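Local coordinates for L-threonine 3-dehydrogenase (PDB 7OL1), which probably catalyses the NAD-dependent oxidation of L-threonine to 2-amino-3-oxobutanoate, as an extended short-chain dehydrogenase, at residues T92-A97 with K132-S137; L99-A104 with T161-T166; G118-L123 with E171-Y176; F142-P147 with A297-N302; V188-L193 with F260-M265. One frame throughout, in Å; residues are numbered along the deposited sequence.

The five contacts illustrate how chemistry follows position in a Rossmann-type fold. Contacts 1 and 5 lie in the buried sheet, where backbone hydrogen bonds join parallel strands; they meet because strands 132-138 and 184-194 are neighbours. Contacts 2 and 3 both use helix 162-181: contact 3 is equally buried but wholly apolar, a helix pair on the sheet facing the second subunit, whereas contact 2, at the helix start, is partly buried, with one tyrosine dominating. Contact 4, the farthest from the chain centre yet still largely buried, joins a loop to the C-terminal end of a helix without a hydrogen bond; its Phe142 reaches Arg189 and Asn261 of contact 5, whose arginine is salt-bridged to Glu171 of contact 3.

Contact 1. Residues T92-A97 with K132-S137; sequences TIIHLA and KFFTPS
His95 and Phe133 lie alongside each other and point the same way off one face of the sheet. Each CG is anti to its own backbone N (chi1 -168° in His95, -164° in Phe133); the ring planes are inclined at 33° and the centroids are 5.6 Å apart, neither a stack nor an edge-to-face pair. The para carbon of the phenyl ring, Phe133 CZ, comes obliquely to 3.4 Å from the methylene carbon His95 CB. Another carbon of the same ring, Phe133 CE1, lies 3.9 Å from Ile93 CG2, again obliquely. On the other face an aliphatic group meets a ring, Ile94 CG2 being 4.0 Å from Phe134 CD1, and beyond the strands Leu96 CD2 meets Pro136 CG at 3.9 Å, the two side chains nearly perpendicular.

Three parallel-strand bonds fix this register: Ile93 N to Lys132 O (2.8 Å), Phe134 N to Ile93 O and the more bent His95 N to Phe134 O. The pair forms the middle of a Rossmann-type sheet, with strand 25-28 beside 92-95 and strand 184-194 beside 132-138. Phe133 packs on Leu119, Leu123 and Ala126 of helix 108-129, and Phe134 on Ile243, Leu246 and Ile247 of helix 236-248.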
# COMPACT_ATOMS: atom_id res chain seq x y z
N THR A 92 -9.12 -11.94 20.76
CA THR A 92 -8.13 -12.11 19.67
C THR A 92 -8.82 -12.50 18.36
O THR A 92 -9.60 -13.46 18.37
CB THR A 92 -7.15 -13.21 20.06
OG1 THR A 92 -6.74 -12.81 21.37
CG2 THR A 92 -5.99 -13.36 19.11
N ILE A 93 -8.48 -11.84 17.26
CA ILE A 93 -8.84 -12.25 15.87
C ILE A 93 -7.54 -12.53 15.12
O ILE A 93 -6.73 -11.64 15.01
CB ILE A 93 -9.70 -11.15 15.21
CG1 ILE A 93 -10.88 -10.74 16.08
CG2 ILE A 93 -10.16 -11.57 13.81
CD1 ILE A 93 -11.83 -9.77 15.43
N ILE A 94 -7.32 -13.76 14.70
CA ILE A 94 -6.22 -14.13 13.79
C ILE A 94 -6.82 -14.18 12.38
O ILE A 94 -7.35 -15.24 11.96
CB ILE A 94 -5.56 -15.44 14.24
CG1 ILE A 94 -5.03 -15.32 15.67
CG2 ILE A 94 -4.47 -15.86 13.27
CD1 ILE A 94 -4.63 -16.63 16.28
N HIS A 95 -6.73 -13.05 11.69
CA HIS A 95 -7.25 -12.81 10.33
C HIS A 95 -6.37 -13.45 9.27
O HIS A 95 -5.70 -12.69 8.57
CB HIS A 95 -7.40 -11.30 10.10
CG HIS A 95 -8.19 -11.01 8.88
ND1 HIS A 95 -9.43 -11.57 8.68
CD2 HIS A 95 -7.92 -10.25 7.79
CE1 HIS A 95 -9.89 -11.17 7.50
NE2 HIS A 95 -8.98 -10.34 6.94
N LEU A 96 -6.48 -14.77 9.04
CA LEU A 96 -5.78 -15.44 7.91
C LEU A 96 -6.56 -15.36 6.58
O LEU A 96 -5.98 -15.69 5.55
CB LEU A 96 -5.54 -16.92 8.21
CG LEU A 96 -5.04 -17.30 9.60
CD1 LEU A 96 -4.73 -18.80 9.65
CD2 LEU A 96 -3.83 -16.49 9.98
N ALA A 97 -7.83 -15.02 6.55
CA ALA A 97 -8.60 -15.07 5.28
C ALA A 97 -7.82 -14.30 4.21
O ALA A 97 -7.47 -13.16 4.48
CB ALA A 97 -9.97 -14.45 5.44
N LYS A 132 -7.14 -7.89 20.01
CA LYS A 132 -5.84 -8.23 19.43
C LYS A 132 -6.14 -8.63 17.99
O LYS A 132 -7.08 -9.42 17.79
CB LYS A 132 -5.19 -9.33 20.26
CG LYS A 132 -4.88 -8.91 21.70
CD LYS A 132 -4.00 -9.89 22.44
CE LYS A 132 -4.79 -10.74 23.41
NZ LYS A 132 -5.08 -10.00 24.66
N PHE A 133 -5.38 -8.10 17.05
CA PHE A 133 -5.60 -8.31 15.61
C PHE A 133 -4.27 -8.69 14.93
O PHE A 133 -3.39 -7.84 14.69
CB PHE A 133 -6.29 -7.08 15.00
CG PHE A 133 -6.88 -7.40 13.65
CD1 PHE A 133 -8.14 -7.95 13.54
CD2 PHE A 133 -6.14 -7.26 12.50
CE1 PHE A 133 -8.67 -8.28 12.31
CE2 PHE A 133 -6.65 -7.61 11.26
CZ PHE A 133 -7.92 -8.13 11.17
N PHE A 134 -4.14 -9.97 14.62
CA PHE A 134 -3.01 -10.55 13.89
C PHE A 134 -3.38 -10.77 12.42
O PHE A 134 -4.26 -11.54 12.17
CB PHE A 134 -2.59 -11.86 14.53
CG PHE A 134 -1.35 -12.45 13.92
CD1 PHE A 134 -1.44 -13.22 12.77
CD2 PHE A 134 -0.11 -12.20 14.47
CE1 PHE A 134 -0.31 -13.76 12.19
CE2 PHE A 134 1.02 -12.74 13.89
CZ PHE A 134 0.92 -13.53 12.76
N THR A 135 -2.64 -10.15 11.50
CA THR A 135 -2.67 -10.37 10.05
C THR A 135 -1.31 -10.87 9.58
O THR A 135 -0.30 -10.21 9.78
CB THR A 135 -2.89 -9.05 9.31
OG1 THR A 135 -3.65 -8.18 10.16
CG2 THR A 135 -3.50 -9.27 7.94
N PRO A 136 -1.22 -12.02 8.90
CA PRO A 136 0.02 -12.44 8.29
C PRO A 136 0.25 -11.65 7.00
O PRO A 136 -0.71 -11.28 6.41
CB PRO A 136 -0.21 -13.91 7.96
CG PRO A 136 -1.70 -14.04 7.79
CD PRO A 136 -2.32 -12.95 8.64
N SER A 137 1.52 -11.38 6.71
CA SER A 137 2.06 -10.74 5.49
C SER A 137 3.01 -11.75 4.86
O SER A 137 2.91 -12.90 5.25
CB SER A 137 2.72 -9.44 5.80
OG SER A 137 3.02 -8.75 4.59

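Contact 2. Residues L99-A104 with T161-T166; sequences LLSAVA and TMYGVT
Leu100 and Tyr163 run side by side, with the leucine backbone laid over the phenol ring. Tyr163 CG is anti to its backbone N (chi1 177°), which carries the ring out from the first turn of helix 162-181 and under the Leu100 alpha carbon. The result is a CH-pi contact: Leu100 CA stands 4.1 Å from the ring centroid, only 6° off the normal. Leu100 turns its CG toward its own backbone N side, and its branch CD2 follows the ring outward to 3.8 Å from Tyr163 CZ. A backbone oxygen comes obliquely to the ring as well, Leu99 O being 3.5 Å from Tyr163 CD1. At the root of the ring, Ala104 CB touches Tyr163 CB at 4.0 Å.

With chi1 at 68°, Thr161 brings OG1 round to accept from Gly164 N at 3.0 Å, an N-cap bond. Thr166 OG1 donates to Tyr163 O at 2.7 Å and is also bonded to Asn115 ND2 of helix 108-129.

Tyr163 opens a Tyr-X-X-X-Lys sequence, the signature of short-chain dehydrogenases, so this surface probably borders the active site. With no hydrogen bond across the segments, the ring is placed by packing, backbone atoms included, which probably leaves its hydroxyl end for other partners.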
# COMPACT_ATOMS: atom_id res chain seq x y z
N LEU A 99 -6.83 -14.59 -0.56
CA LEU A 99 -6.27 -15.31 -1.73
C LEU A 99 -4.75 -15.06 -1.76
O LEU A 99 -4.33 -13.89 -1.55
CB LEU A 99 -6.98 -14.81 -2.99
CG LEU A 99 -8.51 -14.94 -3.00
CD1 LEU A 99 -9.02 -14.97 -4.42
CD2 LEU A 99 -9.02 -16.16 -2.24
N LEU A 100 -3.98 -16.13 -1.96
CA LEU A 100 -2.49 -16.17 -2.02
C LEU A 100 -2.04 -16.19 -3.49
O LEU A 100 -2.94 -16.19 -4.37
CB LEU A 100 -2.02 -17.42 -1.25
CG LEU A 100 -2.57 -17.57 0.17
CD1 LEU A 100 -1.94 -18.76 0.89
CD2 LEU A 100 -2.36 -16.33 1.03
N SER A 101 -0.71 -16.22 -3.71
CA SER A 101 0.05 -15.92 -4.97
C SER A 101 -0.67 -16.42 -6.23
O SER A 101 -1.14 -15.58 -7.01
CB SER A 101 1.49 -16.48 -4.90
OG SER A 101 2.48 -15.45 -4.81
N ALA A 102 -0.73 -17.74 -6.43
CA ALA A 102 -1.22 -18.39 -7.67
C ALA A 102 -2.62 -17.88 -8.03
O ALA A 102 -2.85 -17.43 -9.17
CB ALA A 102 -1.26 -19.90 -7.48
N VAL A 103 -3.54 -17.99 -7.07
CA VAL A 103 -4.98 -17.73 -7.27
C VAL A 103 -5.13 -16.22 -7.48
O VAL A 103 -5.87 -15.80 -8.40
CB VAL A 103 -5.81 -18.24 -6.08
CG1 VAL A 103 -7.30 -18.02 -6.26
CG2 VAL A 103 -5.53 -19.71 -5.79
N ALA A 104 -4.43 -15.43 -6.68
CA ALA A 104 -4.50 -13.95 -6.75
C ALA A 104 -4.12 -13.48 -8.16
O ALA A 104 -4.76 -12.51 -8.60
CB ALA A 104 -3.66 -13.32 -5.67
N THR A 161 3.23 -8.20 -8.07
CA THR A 161 2.10 -9.17 -7.92
C THR A 161 0.95 -8.51 -7.16
O THR A 161 1.23 -7.62 -6.28
CB THR A 161 2.54 -10.43 -7.16
OG1 THR A 161 2.81 -10.08 -5.80
CG2 THR A 161 3.77 -11.08 -7.75
N MET A 162 -0.31 -8.90 -7.45
CA MET A 162 -1.50 -8.33 -6.76
C MET A 162 -1.46 -8.80 -5.31
O MET A 162 -1.74 -7.98 -4.43
CB MET A 162 -2.82 -8.74 -7.42
CG MET A 162 -4.08 -8.38 -6.62
SD MET A 162 -4.37 -6.61 -6.41
CE MET A 162 -4.85 -6.13 -8.07
N TYR A 163 -1.07 -10.06 -5.07
CA TYR A 163 -0.96 -10.57 -3.67
C TYR A 163 -0.03 -9.63 -2.89
O TYR A 163 -0.44 -9.09 -1.83
CB TYR A 163 -0.48 -12.02 -3.62
CG TYR A 163 -0.29 -12.53 -2.21
CD1 TYR A 163 -1.21 -12.24 -1.23
CD2 TYR A 163 0.81 -13.29 -1.85
CE1 TYR A 163 -1.04 -12.69 0.07
CE2 TYR A 163 0.98 -13.76 -0.56
CZ TYR A 163 0.05 -13.45 0.40
OH TYR A 163 0.16 -13.88 1.67
N GLY A 164 1.18 -9.40 -3.43
CA GLY A 164 2.16 -8.50 -2.79
C GLY A 164 1.59 -7.13 -2.52
O GLY A 164 1.71 -6.59 -1.41
N VAL A 165 0.94 -6.55 -3.51
CA VAL A 165 0.37 -5.19 -3.31
C VAL A 165 -0.60 -5.21 -2.13
O VAL A 165 -0.65 -4.21 -1.41
CB VAL A 165 -0.33 -4.75 -4.60
CG1 VAL A 165 -1.21 -3.52 -4.39
CG2 VAL A 165 0.69 -4.56 -5.71
N THR A 166 -1.40 -6.28 -1.98
CA THR A 166 -2.44 -6.33 -0.94
C THR A 166 -1.72 -6.41 0.41
O THR A 166 -2.14 -5.69 1.33
CB THR A 166 -3.51 -7.42 -1.17
OG1 THR A 166 -2.99 -8.75 -1.11
CG2 THR A 166 -4.21 -7.29 -2.50

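Contact 3. Residues G118-L123 with E171-Y176; sequences GLINGL and ELLCDY
Leu119 reaches Cys174 because its CG is anti to the backbone N (chi1 177°), directing the isobutyl group toward helix 162-181, while Cys174 swings SG to the side of its own backbone N (chi1 -65°). Both methyls of the leucine then embrace the sulfur, Leu119 CD1 at 3.8 Å from Cys174 SG and Leu119 CD2 at 4.0 Å. One turn later Leu123 brings CD1 against two residues of the other helix: Leu123 CD1 lies 4.2 Å from Leu173 CG and equally far from Cys174 SG.

The two segments run almost side by side, their N-to-C directions 9° apart and their axes 10.8 Å from each other. Such near-parallel alignment is what right-handed beta-alpha-beta crossovers give: helix 108-129 leads into strand 132-138, and helix 162-181, after a long loop, connects that strand to 184-194, so both lie on the same side of the sheet. Leu119, Leu123 and Cys174 face inward to Phe133 or Thr135 of strand 132-138.

Farther from the sheet, Ile120 sends CD1 to 4.3 Å from Leu173 CD2. This side belongs to the dimer interface, as in extended short-chain dehydrogenases, where two helices from each subunit commonly form a four-helix bundle. Ile120 packs on Leu109 and Leu173 on Trp112 of the second subunit, whose Arg158 makes salt bridges with both Glu171 and Asp175.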
# COMPACT_ATOMS: atom_id res chain seq x y z
N GLY A 118 -11.85 -7.62 3.38
CA GLY A 118 -11.81 -8.55 4.54
C GLY A 118 -11.05 -7.90 5.69
O GLY A 118 -11.58 -7.85 6.80
N LEU A 119 -9.87 -7.34 5.39
CA LEU A 119 -8.92 -6.79 6.38
C LEU A 119 -9.54 -5.56 7.02
O LEU A 119 -9.62 -5.50 8.27
CB LEU A 119 -7.61 -6.44 5.69
CG LEU A 119 -6.55 -5.79 6.58
CD1 LEU A 119 -6.33 -6.63 7.82
CD2 LEU A 119 -5.23 -5.62 5.84
N ILE A 120 -9.96 -4.59 6.21
CA ILE A 120 -10.51 -3.32 6.77
C ILE A 120 -11.73 -3.65 7.64
O ILE A 120 -11.95 -2.95 8.63
CB ILE A 120 -10.81 -2.30 5.66
CG1 ILE A 120 -11.24 -0.95 6.22
CG2 ILE A 120 -11.83 -2.81 4.66
CD1 ILE A 120 -10.31 0.15 5.79
N ASN A 121 -12.46 -4.71 7.33
CA ASN A 121 -13.67 -5.08 8.10
C ASN A 121 -13.17 -5.52 9.48
O ASN A 121 -13.64 -4.99 10.50
CB ASN A 121 -14.50 -6.14 7.37
CG ASN A 121 -15.34 -5.61 6.22
OD1 ASN A 121 -15.56 -4.39 6.04
ND2 ASN A 121 -15.82 -6.54 5.40
N GLY A 122 -12.25 -6.47 9.49
CA GLY A 122 -11.63 -6.98 10.73
C GLY A 122 -11.02 -5.86 11.56
O GLY A 122 -11.06 -5.96 12.80
N LEU A 123 -10.45 -4.84 10.94
CA LEU A 123 -9.74 -3.79 11.70
C LEU A 123 -10.80 -2.96 12.40
O LEU A 123 -10.63 -2.63 13.58
CB LEU A 123 -8.83 -2.96 10.79
CG LEU A 123 -7.52 -3.64 10.38
CD1 LEU A 123 -6.84 -2.89 9.25
CD2 LEU A 123 -6.57 -3.75 11.57
N GLU A 171 -0.11 -4.01 5.51
CA GLU A 171 0.89 -3.59 6.53
C GLU A 171 0.62 -2.13 6.89
O GLU A 171 0.40 -1.83 8.09
CB GLU A 171 2.32 -3.83 6.04
CG GLU A 171 2.77 -5.28 6.13
CD GLU A 171 4.14 -5.54 5.52
OE1 GLU A 171 4.41 -6.69 5.12
OE2 GLU A 171 4.96 -4.59 5.45
N LEU A 172 0.52 -1.26 5.89
CA LEU A 172 0.32 0.20 6.10
C LEU A 172 -0.95 0.45 6.90
O LEU A 172 -0.95 1.31 7.79
CB LEU A 172 0.27 0.88 4.73
CG LEU A 172 1.63 0.95 4.05
CD1 LEU A 172 1.54 1.34 2.59
CD2 LEU A 172 2.50 1.94 4.80
N LEU A 173 -1.98 -0.33 6.61
CA LEU A 173 -3.35 -0.09 7.14
C LEU A 173 -3.39 -0.59 8.59
O LEU A 173 -3.92 0.13 9.49
CB LEU A 173 -4.29 -0.87 6.23
CG LEU A 173 -5.71 -0.37 6.09
CD1 LEU A 173 -5.77 1.14 5.90
CD2 LEU A 173 -6.32 -1.08 4.90
N CYS A 174 -2.83 -1.78 8.80
CA CYS A 174 -2.70 -2.35 10.14
C CYS A 174 -1.87 -1.41 11.02
O CYS A 174 -2.29 -1.19 12.18
CB CYS A 174 -2.12 -3.74 10.08
SG CYS A 174 -3.20 -4.93 9.25
N ASP A 175 -0.78 -0.82 10.51
CA ASP A 175 0.02 0.13 11.35
C ASP A 175 -0.82 1.40 11.58
O ASP A 175 -0.77 1.92 12.71
CB ASP A 175 1.43 0.41 10.81
CG ASP A 175 2.45 -0.70 11.09
OD1 ASP A 175 2.10 -1.73 11.72
OD2 ASP A 175 3.60 -0.54 10.64
N TYR A 176 -1.61 1.85 10.60
CA TYR A 176 -2.46 3.06 10.76
C TYR A 176 -3.46 2.84 11.90
O TYR A 176 -3.69 3.81 12.66
CB TYR A 176 -3.20 3.47 9.49
CG TYR A 176 -4.16 4.62 9.65
CD1 TYR A 176 -3.71 5.93 9.61
CD2 TYR A 176 -5.53 4.43 9.80
CE1 TYR A 176 -4.57 7.02 9.75
CE2 TYR A 176 -6.41 5.50 9.95
CZ TYR A 176 -5.93 6.81 9.93
OH TYR A 176 -6.74 7.93 10.08

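Contact 4. Residues F142-P147 with A297-N302; sequences FGENSP and ADSWPN
Phe142 and Pro301 meet at about a right angle, the proline ring approaching the phenyl ring obliquely so that Pro301 CG is 4.1 Å from Phe142 CD2. The second flat group, the Trp300 indole, presents an edge: Phe142 O lies close to the ring plane, 4.5 Å from Trp300 CD1. The contact joins the long loop that follows strand 132-138 of the Rossmann-type domain to the C-terminal end of helix 291-299, where Trp300 is the first residue to leave helical geometry.

Phe142 CB points toward the other segment and lies 4.0 Å from Pro301 CD; a chi1 of -71° then sets the ring beside its backbone N. Farther along the loop the same pyrrolidine is approached by a carbonyl, Pro147 O being 4.1 Å from Pro301 CG.

Polar ties come from a residue just beyond the loop segment. Lys148 NZ is hydrogen-bonded to Asp298 O and weakly to Trp300 O, so its ammonium group sits by carbonyls at the helix end, where a positive charge would probably be favourable; the Lys148 backbone also bonds to that of Asn302. Glu144 and Ser299 come near without bonding: Glu144 OE2 stops 4.1 Å from Ser299 OG, and that hydroxyl makes a weak hydrogen bond to Ser295 O one turn back.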
# COMPACT_ATOMS: atom_id res chain seq x y z
N PHE A 142 7.75 -7.70 -0.94
CA PHE A 142 9.06 -7.17 -1.39
C PHE A 142 9.17 -7.24 -2.94
O PHE A 142 8.73 -8.27 -3.54
CB PHE A 142 10.19 -7.94 -0.70
CG PHE A 142 10.36 -7.69 0.78
CD1 PHE A 142 10.54 -6.41 1.27
CD2 PHE A 142 10.39 -8.74 1.69
CE1 PHE A 142 10.70 -6.20 2.63
CE2 PHE A 142 10.55 -8.52 3.05
CZ PHE A 142 10.69 -7.25 3.52
N GLY A 143 9.78 -6.20 -3.55
CA GLY A 143 9.99 -6.04 -5.01
C GLY A 143 11.31 -6.58 -5.55
O GLY A 143 12.02 -7.31 -4.82
N GLU A 144 11.64 -6.26 -6.81
CA GLU A 144 12.83 -6.80 -7.55
C GLU A 144 14.08 -6.12 -7.02
O GLU A 144 15.10 -6.82 -6.94
CB GLU A 144 12.74 -6.61 -9.06
CG GLU A 144 12.46 -7.91 -9.81
CD GLU A 144 11.54 -7.77 -11.02
OE1 GLU A 144 11.74 -6.81 -11.80
OE2 GLU A 144 10.61 -8.60 -11.16
N ASN A 145 13.95 -4.84 -6.66
CA ASN A 145 15.00 -3.96 -6.08
C ASN A 145 14.98 -3.96 -4.56
O ASN A 145 15.71 -3.18 -3.93
CB ASN A 145 14.78 -2.49 -6.42
CG ASN A 145 14.26 -2.25 -7.82
OD1 ASN A 145 14.72 -2.89 -8.77
ND2 ASN A 145 13.30 -1.34 -7.92
N SER A 146 14.12 -4.73 -3.92
CA SER A 146 14.28 -4.92 -2.47
C SER A 146 15.64 -5.60 -2.29
O SER A 146 16.01 -6.49 -3.06
CB SER A 146 13.11 -5.67 -1.87
OG SER A 146 12.14 -4.75 -1.36
N PRO A 147 16.46 -5.16 -1.33
CA PRO A 147 17.75 -5.81 -1.08
C PRO A 147 17.55 -7.33 -0.96
O PRO A 147 16.56 -7.71 -0.34
CB PRO A 147 18.22 -5.22 0.25
CG PRO A 147 17.43 -3.92 0.44
CD PRO A 147 16.17 -4.06 -0.40
N ALA A 297 10.33 -16.43 -7.78
CA ALA A 297 11.40 -16.79 -6.82
C ALA A 297 12.56 -15.79 -6.97
O ALA A 297 13.18 -15.42 -5.95
CB ALA A 297 11.87 -18.20 -7.03
N ASP A 298 12.80 -15.37 -8.22
CA ASP A 298 13.82 -14.35 -8.57
C ASP A 298 13.33 -12.97 -8.10
O ASP A 298 14.19 -12.19 -7.70
CB ASP A 298 14.24 -14.47 -10.04
CG ASP A 298 15.12 -15.67 -10.42
OD1 ASP A 298 15.70 -16.33 -9.49
OD2 ASP A 298 15.24 -15.95 -11.66
N SER A 299 12.01 -12.66 -8.09
CA SER A 299 11.44 -11.40 -7.49
C SER A 299 11.97 -11.25 -6.07
O SER A 299 12.25 -10.11 -5.61
CB SER A 299 9.91 -11.39 -7.39
OG SER A 299 9.27 -11.53 -8.63
N TRP A 300 12.04 -12.38 -5.38
CA TRP A 300 12.03 -12.46 -3.90
C TRP A 300 13.45 -12.51 -3.37
O TRP A 300 14.27 -13.29 -3.84
CB TRP A 300 11.30 -13.72 -3.44
CG TRP A 300 9.81 -13.75 -3.62
CD1 TRP A 300 8.94 -12.72 -3.85
CD2 TRP A 300 9.02 -14.93 -3.48
NE1 TRP A 300 7.65 -13.20 -3.91
CE2 TRP A 300 7.67 -14.55 -3.66
CE3 TRP A 300 9.34 -16.27 -3.23
CZ2 TRP A 300 6.64 -15.48 -3.62
CZ3 TRP A 300 8.32 -17.19 -3.19
CH2 TRP A 300 6.99 -16.79 -3.38
N PRO A 301 13.72 -11.78 -2.27
CA PRO A 301 14.92 -12.01 -1.49
C PRO A 301 15.34 -13.48 -1.32
O PRO A 301 14.51 -14.39 -1.38
CB PRO A 301 14.55 -11.43 -0.12
CG PRO A 301 13.50 -10.37 -0.40
CD PRO A 301 12.84 -10.75 -1.71
N ASN A 302 16.65 -13.66 -1.09
CA ASN A 302 17.32 -14.96 -0.88
C ASN A 302 17.27 -15.27 0.61
O ASN A 302 17.19 -16.48 0.96
CB ASN A 302 18.77 -14.94 -1.36
CG ASN A 302 18.94 -14.43 -2.78
OD1 ASN A 302 18.20 -14.84 -3.68
ND2 ASN A 302 19.90 -13.54 -2.98

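Contact 5. Residues V188-L193 with F260-M265; sequences VRFPGL and FNITAM
Arg189 NH1 is held by two acceptors, Asn261 OD1 from the neighbouring strand at 2.9 Å and the backbone oxygen of Gln153. The asparagine oxygen lies almost in the guanidinium plane, and the bond to it is fairly straight, 155° at the hydrogen. Relative to the amide, the donor stands well above the carbonyl plane, and the two planar groups are turned 56° to one another. An extended chain from CG to NE carries the guanidinium to this position, where its NH2 is salt-bridged to Glu171. Together these partners should restrict rotation of the buried group.

The strands themselves are joined by Arg189 N to Phe260 O, also 2.9 Å, and by a CA-H...O contact from Val188 CA to the same Phe260 O, 3.3 Å. On the opposite side of the sheet from the arginine, Ile262 has CG1 between its backbone N and carbonyl carbon (chi1 59°). Its CD1 methyl is thereby set against two partners: Ile262 CD1 is 4.0 Å from Val188 CB and 3.9 Å from Phe190 CE1. Pro191 CD closes the row 3.8 Å from Ile262 O.

Helix 236-248 lies against Val188, Phe190 and Ile262. Strand 184-194 pairs in parallel with both 260-261 and 232-235, on the far side of the Rossmann-type sheet from strand 92-95, consistent with the extended short-chain dehydrogenase family.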
# COMPACT_ATOMS: atom_id res chain seq x y z
N VAL A 188 3.53 -11.01 10.90
CA VAL A 188 4.84 -11.52 10.46
C VAL A 188 4.79 -11.65 8.95
O VAL A 188 3.70 -11.86 8.44
CB VAL A 188 5.17 -12.86 11.14
CG1 VAL A 188 5.24 -12.70 12.66
CG2 VAL A 188 4.19 -13.94 10.74
N ARG A 189 5.93 -11.48 8.30
CA ARG A 189 6.13 -11.83 6.88
C ARG A 189 6.64 -13.27 6.84
O ARG A 189 7.82 -13.50 7.05
CB ARG A 189 7.09 -10.85 6.21
CG ARG A 189 6.81 -9.38 6.51
CD ARG A 189 7.59 -8.50 5.55
NE ARG A 189 7.28 -7.09 5.72
CZ ARG A 189 8.06 -6.18 6.27
NH1 ARG A 189 9.27 -6.49 6.72
NH2 ARG A 189 7.63 -4.93 6.33
N PHE A 190 5.74 -14.20 6.61
CA PHE A 190 6.09 -15.62 6.40
C PHE A 190 6.86 -15.77 5.10
O PHE A 190 6.52 -15.22 4.05
CB PHE A 190 4.86 -16.52 6.40
CG PHE A 190 4.20 -16.65 7.74
CD1 PHE A 190 4.86 -17.27 8.78
CD2 PHE A 190 2.94 -16.12 7.97
CE1 PHE A 190 4.26 -17.38 10.03
CE2 PHE A 190 2.35 -16.23 9.21
CZ PHE A 190 3.00 -16.87 10.23
N PRO A 191 7.91 -16.60 5.15
CA PRO A 191 8.50 -17.16 3.95
C PRO A 191 7.72 -18.38 3.49
O PRO A 191 6.68 -18.64 4.05
CB PRO A 191 9.86 -17.63 4.48
CG PRO A 191 9.56 -18.09 5.90
CD PRO A 191 8.55 -17.08 6.39
N GLY A 192 8.28 -19.11 2.53
CA GLY A 192 7.86 -20.49 2.22
C GLY A 192 7.67 -21.29 3.49
O GLY A 192 8.59 -21.33 4.32
N LEU A 193 6.48 -21.85 3.67
CA LEU A 193 6.22 -22.80 4.77
C LEU A 193 6.16 -24.21 4.19
O LEU A 193 5.66 -24.39 3.02
CB LEU A 193 4.92 -22.39 5.45
CG LEU A 193 4.95 -21.01 6.10
CD1 LEU A 193 3.67 -20.73 6.88
CD2 LEU A 193 6.15 -20.87 7.00
N PHE A 260 6.74 -8.22 10.85
CA PHE A 260 8.13 -8.57 11.21
C PHE A 260 8.64 -9.61 10.25
O PHE A 260 7.96 -10.61 10.13
CB PHE A 260 8.20 -9.17 12.61
CG PHE A 260 8.11 -8.19 13.75
CD1 PHE A 260 9.24 -7.58 14.25
CD2 PHE A 260 6.91 -7.93 14.39
CE1 PHE A 260 9.18 -6.71 15.32
CE2 PHE A 260 6.85 -7.05 15.46
CZ PHE A 260 7.98 -6.42 15.91
N ASN A 261 9.80 -9.39 9.62
CA ASN A 261 10.56 -10.47 8.94
C ASN A 261 10.80 -11.60 9.93
O ASN A 261 11.22 -11.33 11.09
CB ASN A 261 11.95 -10.05 8.50
CG ASN A 261 11.97 -9.03 7.40
OD1 ASN A 261 10.97 -8.84 6.71
ND2 ASN A 261 13.12 -8.41 7.24
N ILE A 262 10.57 -12.83 9.49
CA ILE A 262 11.02 -14.00 10.27
C ILE A 262 11.55 -15.00 9.26
O ILE A 262 11.16 -14.92 8.09
CB ILE A 262 9.91 -14.61 11.14
CG1 ILE A 262 8.71 -15.06 10.32
CG2 ILE A 262 9.49 -13.66 12.23
CD1 ILE A 262 7.76 -15.94 11.13
N THR A 263 12.44 -15.86 9.70
CA THR A 263 13.01 -16.93 8.87
C THR A 263 13.79 -17.88 9.78
O THR A 263 14.09 -17.49 10.95
CB THR A 263 13.86 -16.36 7.74
OG1 THR A 263 14.14 -17.44 6.85
CG2 THR A 263 15.12 -15.72 8.28
N ALA A 264 14.01 -19.09 9.27
CA ALA A 264 14.69 -20.21 9.95
C ALA A 264 15.85 -20.71 9.10
O ALA A 264 16.75 -21.34 9.67
CB ALA A 264 13.70 -21.31 10.20
N MET A 265 15.80 -20.47 7.78
CA MET A 265 16.72 -21.06 6.79
C MET A 265 16.51 -20.40 5.41
O MET A 265 15.43 -19.84 5.21
CB MET A 265 16.58 -22.60 6.72
CG MET A 265 15.17 -23.17 6.50
SD MET A 265 14.92 -24.97 6.93
CE MET A 265 14.82 -24.88 8.71